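Local coordinates for uncharacterized protein (Deinococcus radiodurans, PDB 3GG7) that is not characterised biochemically but binds manganese and, as a TatD-type member of the metallo-dependent hydrolases, probably hydrolyses ester bonds, at residues A[161-171]-A[183-194]. Numbering follows the deposited sequence.
Sequences ISLGCWFSVGP and IRSMPRDRVLTE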
ATOM      1  N   ILE A 161       7.060   5.068  13.073  1.00 25.59           N
ATOM      2  CA  ILE A 161       8.031   6.047  12.574  1.00 26.29           C
ATOM      3  C   ILE A 161       9.442   5.651  13.023  1.00 27.18           C
ATOM      4  O   ILE A 161      10.373   5.586  12.217  1.00 27.28           O
ATOM      5  CB  ILE A 161       7.675   7.446  13.038  1.00 26.54           C
ATOM      6  CG1 ILE A 161       6.387   7.923  12.367  1.00 27.18           C
ATOM      7  CG2 ILE A 161       8.827   8.421  12.713  1.00 27.26           C
ATOM      8  CD1 ILE A 161       5.693   9.048  13.095  1.00 28.26           C
ATOM      9  N   SER A 162       9.568   5.319  14.304  1.00 27.63           N
ATOM     10  CA  SER A 162      10.846   4.876  14.881  1.00 28.74           C
ATOM     11  C   SER A 162      11.453   3.634  14.217  1.00 28.86           C
ATOM     12  O   SER A 162      12.679   3.480  14.154  1.00 29.56           O
ATOM     13  CB  SER A 162      10.658   4.651  16.393  1.00 29.21           C
ATOM     14  OG  SER A 162      10.132   3.356  16.673  1.00 31.94           O
ATOM     15  N   LEU A 163      10.593   2.743  13.719  1.00 27.91           N
ATOM     16  CA  LEU A 163      10.997   1.541  13.007  1.00 28.12           C
ATOM     17  C   LEU A 163      11.293   1.770  11.510  1.00 28.02           C
ATOM     18  O   LEU A 163      11.598   0.816  10.775  1.00 29.75           O
ATOM     19  CB  LEU A 163       9.915   0.458  13.146  1.00 27.88           C
ATOM     20  CG  LEU A 163       9.847  -0.163  14.547  1.00 28.26           C
ATOM     21  CD1 LEU A 163       8.543  -0.930  14.721  1.00 27.10           C
ATOM     22  CD2 LEU A 163      11.049  -1.069  14.797  1.00 30.86           C
ATOM     23  N   GLY A 164      11.196   3.011  11.058  1.00 28.08           N
ATOM     24  CA  GLY A 164      11.510   3.349   9.670  1.00 27.23           C
ATOM     25  C   GLY A 164      10.365   3.153   8.690  1.00 26.38           C
ATOM     26  O   GLY A 164      10.602   3.033   7.468  1.00 26.97           O
ATOM     27  N   CYS A 165       9.128   3.128   9.192  1.00 24.69           N
ATOM     28  CA  CYS A 165       7.973   2.988   8.297  1.00 24.01           C
ATOM     29  C   CYS A 165       7.722   4.265   7.539  1.00 23.51           C
ATOM     30  O   CYS A 165       7.989   5.383   8.032  1.00 23.62           O
ATOM     31  CB  CYS A 165       6.701   2.628   9.055  1.00 23.39           C
ATOM     32  SG  CYS A 165       6.691   0.979   9.774  1.00 23.58           S
ATOM     33  N   TRP A 166       7.214   4.081   6.315  1.00 22.10           N
ATOM     34  CA  TRP A 166       6.591   5.126   5.518  1.00 21.92           C
ATOM     35  C   TRP A 166       5.075   4.958   5.580  1.00 20.60           C
ATOM     36  O   TRP A 166       4.603   3.980   6.154  1.00 20.77           O
ATOM     37  CB  TRP A 166       7.054   5.055   4.062  1.00 22.13           C
ATOM     38  CG  TRP A 166       8.520   5.326   3.827  1.00 22.63           C
ATOM     39  CD1 TRP A 166       9.585   4.778   4.470  1.00 24.05           C
ATOM     40  CD2 TRP A 166       9.045   6.180   2.833  1.00 20.73           C
ATOM     41  NE1 TRP A 166      10.761   5.263   3.946  1.00 24.89           N
ATOM     42  CE2 TRP A 166      10.451   6.121   2.927  1.00 21.81           C
ATOM     43  CE3 TRP A 166       8.458   7.007   1.869  1.00 22.80           C
ATOM     44  CZ2 TRP A 166      11.285   6.861   2.099  1.00 23.07           C
ATOM     45  CZ3 TRP A 166       9.296   7.728   1.032  1.00 22.04           C
ATOM     46  CH2 TRP A 166      10.690   7.667   1.177  1.00 22.29           C
ATOM     47  N   PHE A 167       4.318   5.887   4.996  1.00 20.59           N
ATOM     48  CA  PHE A 167       2.874   5.900   5.078  1.00 20.61           C
ATOM     49  C   PHE A 167       2.267   6.319   3.776  1.00 20.92           C
ATOM     50  O   PHE A 167       2.700   7.310   3.205  1.00 21.54           O
ATOM     51  CB  PHE A 167       2.420   6.867   6.202  1.00 21.69           C
ATOM     52  CG  PHE A 167       3.107   6.598   7.494  1.00 23.55           C
ATOM     53  CD1 PHE A 167       2.575   5.674   8.396  1.00 25.84           C
ATOM     54  CD2 PHE A 167       4.336   7.177   7.769  1.00 23.95           C
ATOM     55  CE1 PHE A 167       3.241   5.364   9.559  1.00 26.99           C
ATOM     56  CE2 PHE A 167       5.024   6.861   8.928  1.00 24.73           C
ATOM     57  CZ  PHE A 167       4.461   5.962   9.837  1.00 26.10           C
ATOM     58  N   SER A 168       1.255   5.587   3.306  1.00 20.36           N
ATOM     59  CA  SER A 168       0.467   6.054   2.199  1.00 20.19           C
ATOM     60  C   SER A 168      -0.921   6.376   2.718  1.00 20.30           C
ATOM     61  O   SER A 168      -1.558   5.579   3.389  1.00 21.42           O
ATOM     62  CB  SER A 168       0.469   5.057   1.007  1.00 19.19           C
ATOM     63  OG  SER A 168       0.001   3.765   1.377  1.00 20.41           O
ATOM     64  N   VAL A 169      -1.357   7.593   2.434  1.00 21.19           N
ATOM     65  CA  VAL A 169      -2.548   8.141   3.046  1.00 22.14           C
ATOM     66  C   VAL A 169      -3.565   8.414   1.962  1.00 22.68           C
ATOM     67  O   VAL A 169      -3.204   8.804   0.837  1.00 21.80           O
ATOM     68  CB  VAL A 169      -2.233   9.419   3.897  1.00 23.53           C
ATOM     69  CG1 VAL A 169      -1.149   9.132   4.927  1.00 22.95           C
ATOM     70  CG2 VAL A 169      -1.831  10.584   3.022  1.00 25.43           C
ATOM     71  N   GLY A 170      -4.830   8.185   2.294  1.00 23.00           N
ATOM     72  CA  GLY A 170      -5.921   8.257   1.353  1.00 25.03           C
ATOM     73  C   GLY A 170      -6.977   9.285   1.676  1.00 26.72           C
ATOM     74  O   GLY A 170      -6.836  10.066   2.627  1.00 26.45           O
ATOM     75  N   PRO A 171      -8.060   9.293   0.896  1.00 28.08           N
ATOM     76  CA  PRO A 171      -9.116  10.297   1.056  1.00 30.36           C
ATOM     77  C   PRO A 171      -9.765  10.361   2.439  1.00 32.09           C
ATOM     78  O   PRO A 171     -10.088  11.457   2.914  1.00 33.40           O
ATOM     79  CB  PRO A 171     -10.148   9.862   0.021  1.00 30.05           C
ATOM     80  CG  PRO A 171      -9.322   9.214  -1.069  1.00 29.39           C
ATOM     81  CD  PRO A 171      -8.256   8.473  -0.314  1.00 28.55           C
ATOM     82  N   ILE A 183      -1.693  12.217  10.442  1.00 28.04           N
ATOM     83  CA  ILE A 183      -0.853  12.848   9.405  1.00 28.49           C
ATOM     84  C   ILE A 183       0.095  13.907   9.981  1.00 29.18           C
ATOM     85  O   ILE A 183       1.269  13.950   9.627  1.00 29.66           O
ATOM     86  CB  ILE A 183      -1.743  13.424   8.271  1.00 28.01           C
ATOM     87  CG1 ILE A 183      -2.418  12.275   7.483  1.00 28.85           C
ATOM     88  CG2 ILE A 183      -0.921  14.345   7.339  1.00 27.72           C
ATOM     89  CD1 ILE A 183      -3.520  12.717   6.511  1.00 28.70           C
ATOM     90  N   ARG A 184      -0.392  14.718  10.926  1.00 31.06           N
ATOM     91  CA  ARG A 184       0.472  15.729  11.555  1.00 31.95           C
ATOM     92  C   ARG A 184       1.699  15.163  12.294  1.00 32.21           C
ATOM     93  O   ARG A 184       2.735  15.840  12.391  1.00 32.94           O
ATOM     94  CB  ARG A 184      -0.334  16.642  12.485  1.00 32.19           C
ATOM     95  CG  ARG A 184      -1.273  17.544  11.739  1.00 33.99           C
ATOM     96  CD  ARG A 184      -1.863  18.605  12.632  1.00 37.20           C
ATOM     97  NE  ARG A 184      -3.189  18.957  12.135  1.00 41.51           N
ATOM     98  CZ  ARG A 184      -4.330  18.429  12.565  1.00 43.22           C
ATOM     99  NH1 ARG A 184      -4.358  17.535  13.553  1.00 45.62           N
ATOM    100  NH2 ARG A 184      -5.463  18.823  12.013  1.00 45.43           N
ATOM    101  N   SER A 185       1.609  13.925  12.787  1.00 31.76           N
ATOM    102  CA  SER A 185       2.751  13.261  13.423  1.00 31.52           C
ATOM    103  C   SER A 185       3.759  12.589  12.463  1.00 30.02           C
ATOM    104  O   SER A 185       4.876  12.219  12.864  1.00 30.28           O
ATOM    105  CB  SER A 185       2.252  12.253  14.458  1.00 32.13           C
ATOM    106  OG  SER A 185       1.629  12.959  15.512  1.00 37.21           O
ATOM    107  N   MET A 186       3.385  12.483  11.193  1.00 28.74           N
ATOM    108  CA  MET A 186       4.215  11.810  10.203  1.00 27.91           C
ATOM    109  C   MET A 186       5.266  12.767   9.642  1.00 27.31           C
ATOM    110  O   MET A 186       4.937  13.908   9.302  1.00 28.80           O
ATOM    111  CB  MET A 186       3.331  11.315   9.039  1.00 26.61           C
ATOM    112  CG  MET A 186       2.295  10.260   9.399  1.00 25.57           C
ATOM    113  SD  MET A 186       1.219   9.825   7.970  1.00 18.96           S
ATOM    114  CE  MET A 186       0.090   8.693   8.739  1.00 28.96           C
ATOM    115  N   PRO A 187       6.529  12.306   9.525  1.00 27.00           N
ATOM    116  CA  PRO A 187       7.503  13.117   8.810  1.00 26.27           C
ATOM    117  C   PRO A 187       7.052  13.289   7.358  1.00 26.43           C
ATOM    118  O   PRO A 187       6.656  12.305   6.703  1.00 25.55           O
ATOM    119  CB  PRO A 187       8.808  12.318   8.912  1.00 26.94           C
ATOM    120  CG  PRO A 187       8.445  11.030   9.515  1.00 27.85           C
ATOM    121  CD  PRO A 187       7.095  11.044  10.020  1.00 27.36           C
ATOM    122  N   ARG A 188       7.099  14.518   6.855  1.00 25.38           N
ATOM    123  CA  ARG A 188       6.573  14.789   5.515  1.00 25.80           C
ATOM    124  C   ARG A 188       7.359  14.082   4.442  1.00 25.07           C
ATOM    125  O   ARG A 188       6.805  13.835   3.367  1.00 25.85           O
ATOM    126  CB  ARG A 188       6.532  16.294   5.216  1.00 25.81           C
ATOM    127  CG  ARG A 188       5.534  17.024   6.073  1.00 28.35           C
ATOM    128  CD  ARG A 188       5.387  18.465   5.663  1.00 29.68           C
ATOM    129  NE  ARG A 188       4.522  19.201   6.583  1.00 31.71           N
ATOM    130  CZ  ARG A 188       4.296  20.511   6.500  1.00 32.97           C
ATOM    131  NH1 ARG A 188       4.879  21.246   5.552  1.00 34.73           N
ATOM    132  NH2 ARG A 188       3.475  21.087   7.368  1.00 33.34           N
ATOM    133  N   ASP A 189       8.625  13.765   4.711  1.00 24.59           N
ATOM    134  CA  ASP A 189       9.481  13.061   3.745  1.00 24.85           C
ATOM    135  C   ASP A 189       9.226  11.543   3.686  1.00 24.25           C
ATOM    136  O   ASP A 189       9.933  10.834   2.967  1.00 24.72           O
ATOM    137  CB  ASP A 189      10.985  13.410   3.927  1.00 25.09           C
ATOM    138  CG  ASP A 189      11.531  13.091   5.295  1.00 27.59           C
ATOM    139  OD1 ASP A 189      10.820  12.493   6.128  1.00 27.16           O
ATOM    140  OD2 ASP A 189      12.728  13.422   5.530  1.00 31.46           O
ATOM    141  N   ARG A 190       8.209  11.073   4.416  1.00 24.44           N
ATOM    142  CA  ARG A 190       7.803   9.653   4.357  1.00 24.25           C
ATOM    143  C   ARG A 190       6.314   9.473   4.050  1.00 23.96           C
ATOM    144  O   ARG A 190       5.758   8.379   4.258  1.00 23.77           O
ATOM    145  CB  ARG A 190       8.159   8.958   5.665  1.00 24.71           C
ATOM    146  CG  ARG A 190       9.668   8.670   5.805  1.00 28.24           C
ATOM    147  CD  ARG A 190       9.966   7.700   6.941  1.00 33.78           C
ATOM    148  NE  ARG A 190      10.494   8.374   8.112  1.00 36.42           N
ATOM    149  CZ  ARG A 190      10.556   7.834   9.322  1.00 38.42           C
ATOM    150  NH1 ARG A 190      10.126   6.583   9.543  1.00 34.69           N
ATOM    151  NH2 ARG A 190      11.069   8.551  10.319  1.00 39.68           N
ATOM    152  N   VAL A 191       5.680  10.513   3.517  1.00 22.98           N
ATOM    153  CA  VAL A 191       4.263  10.503   3.179  1.00 22.70           C
ATOM    154  C   VAL A 191       4.051  10.325   1.672  1.00 22.59           C
ATOM    155  O   VAL A 191       4.623  11.042   0.855  1.00 22.55           O
ATOM    156  CB  VAL A 191       3.553  11.749   3.712  1.00 23.14           C
ATOM    157  CG1 VAL A 191       2.082  11.788   3.303  1.00 23.24           C
ATOM    158  CG2 VAL A 191       3.648  11.731   5.231  1.00 22.39           C
ATOM    159  N   LEU A 192       3.251   9.312   1.334  1.00 22.47           N
ATOM    160  CA  LEU A 192       2.820   9.043  -0.039  1.00 21.17           C
ATOM    161  C   LEU A 192       1.309   9.147  -0.046  1.00 21.76           C
ATOM    162  O   LEU A 192       0.655   9.064   0.996  1.00 21.88           O
ATOM    163  CB  LEU A 192       3.251   7.616  -0.451  1.00 21.85           C
ATOM    164  CG  LEU A 192       4.739   7.323  -0.303  1.00 23.09           C
ATOM    165  CD1 LEU A 192       5.007   5.859  -0.527  1.00 22.46           C
ATOM    166  CD2 LEU A 192       5.592   8.215  -1.232  1.00 24.50           C
ATOM    167  N   THR A 193       0.741   9.286  -1.237  1.00 21.90           N
ATOM    168  CA  THR A 193      -0.700   9.379  -1.421  1.00 21.01           C
ATOM    169  C   THR A 193      -1.224   8.075  -2.045  1.00 20.99           C
ATOM    170  O   THR A 193      -0.526   7.462  -2.820  1.00 21.22           O
ATOM    171  CB  THR A 193      -1.057  10.583  -2.316  1.00 21.40           C
ATOM    172  OG1 THR A 193      -0.222  10.603  -3.473  1.00 20.96           O
ATOM    173  CG2 THR A 193      -0.867  11.920  -1.563  1.00 22.94           C
ATOM    174  N   GLU A 194      -2.458   7.699  -1.723  1.00 19.96           N
ATOM    175  CA  GLU A 194      -3.113   6.493  -2.284  1.00 20.21           C
ATOM    176  C   GLU A 194      -4.614   6.711  -2.390  1.00 20.39           C
ATOM    177  O   GLU A 194      -5.131   7.676  -1.816  1.00 20.31           O
ATOM    178  CB  GLU A 194      -2.863   5.271  -1.385  1.00 19.79           C
ATOM    179  CG  GLU A 194      -3.545   5.341   0.002  1.00 19.65           C
ATOM    180  CD  GLU A 194      -3.540   3.997   0.757  1.00 20.54           C
ATOM    181  OE1 GLU A 194      -2.463   3.389   0.899  1.00 22.36           O
ATOM    182  OE2 GLU A 194      -4.633   3.546   1.165  1.00 23.87           O
TER
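A beta-alpha-beta crossover of the TatD-type TIM barrel sets strand 166-169 parallel to strand 191-193, pairing F167, S168 and V169 with V191, L192 and T193. Four backbone hydrogen bonds alternate along the pair: F167 N to R190 O, L192 N to F167 O (2.8 Å), V169 N to L192 O and E194 N to V169 O. M186, just past helix 177-185, packs on the face of F167 and V169. Its SD sits 3.6 Å from F167 CB and obliquely to the ring, a Met-aromatic contact, while V169 CG1 lies alongside the thioether and also meets I183. The R190 chain runs across the W166 indole, with CG over the five-membered ring, 3.8 Å from its centroid, a CH-pi contact. A turn about the CG-CD bond (chi3 -103°) brings NH1 to the loop after helix 154-162. There NH1 gives two bonds, a nearly straight one to I161 O (2.9 Å, 175°), in both the guanidinium and carbonyl planes, and a more bent one to C165 O (2.9 Å). I161 O also accepts G164 N in the Schellman motif ending that helix, and I161 CG2 rests against R190 NH2. Replacing R190 by an alanine is likely to leave C165 O without this donor and the five-membered ring without its CH-pi partner. At the other end of the strands, S168 OG donates to E194 OE1 (2.5 Å) on its anti side, and H148, predicted to bind a second metal, holds E194 OE2. Engaging both carboxylate oxygens probably limits rotation of E194 beside manganese ligand H7, so the contact links a helix-ending turn to the second shell of the metal site.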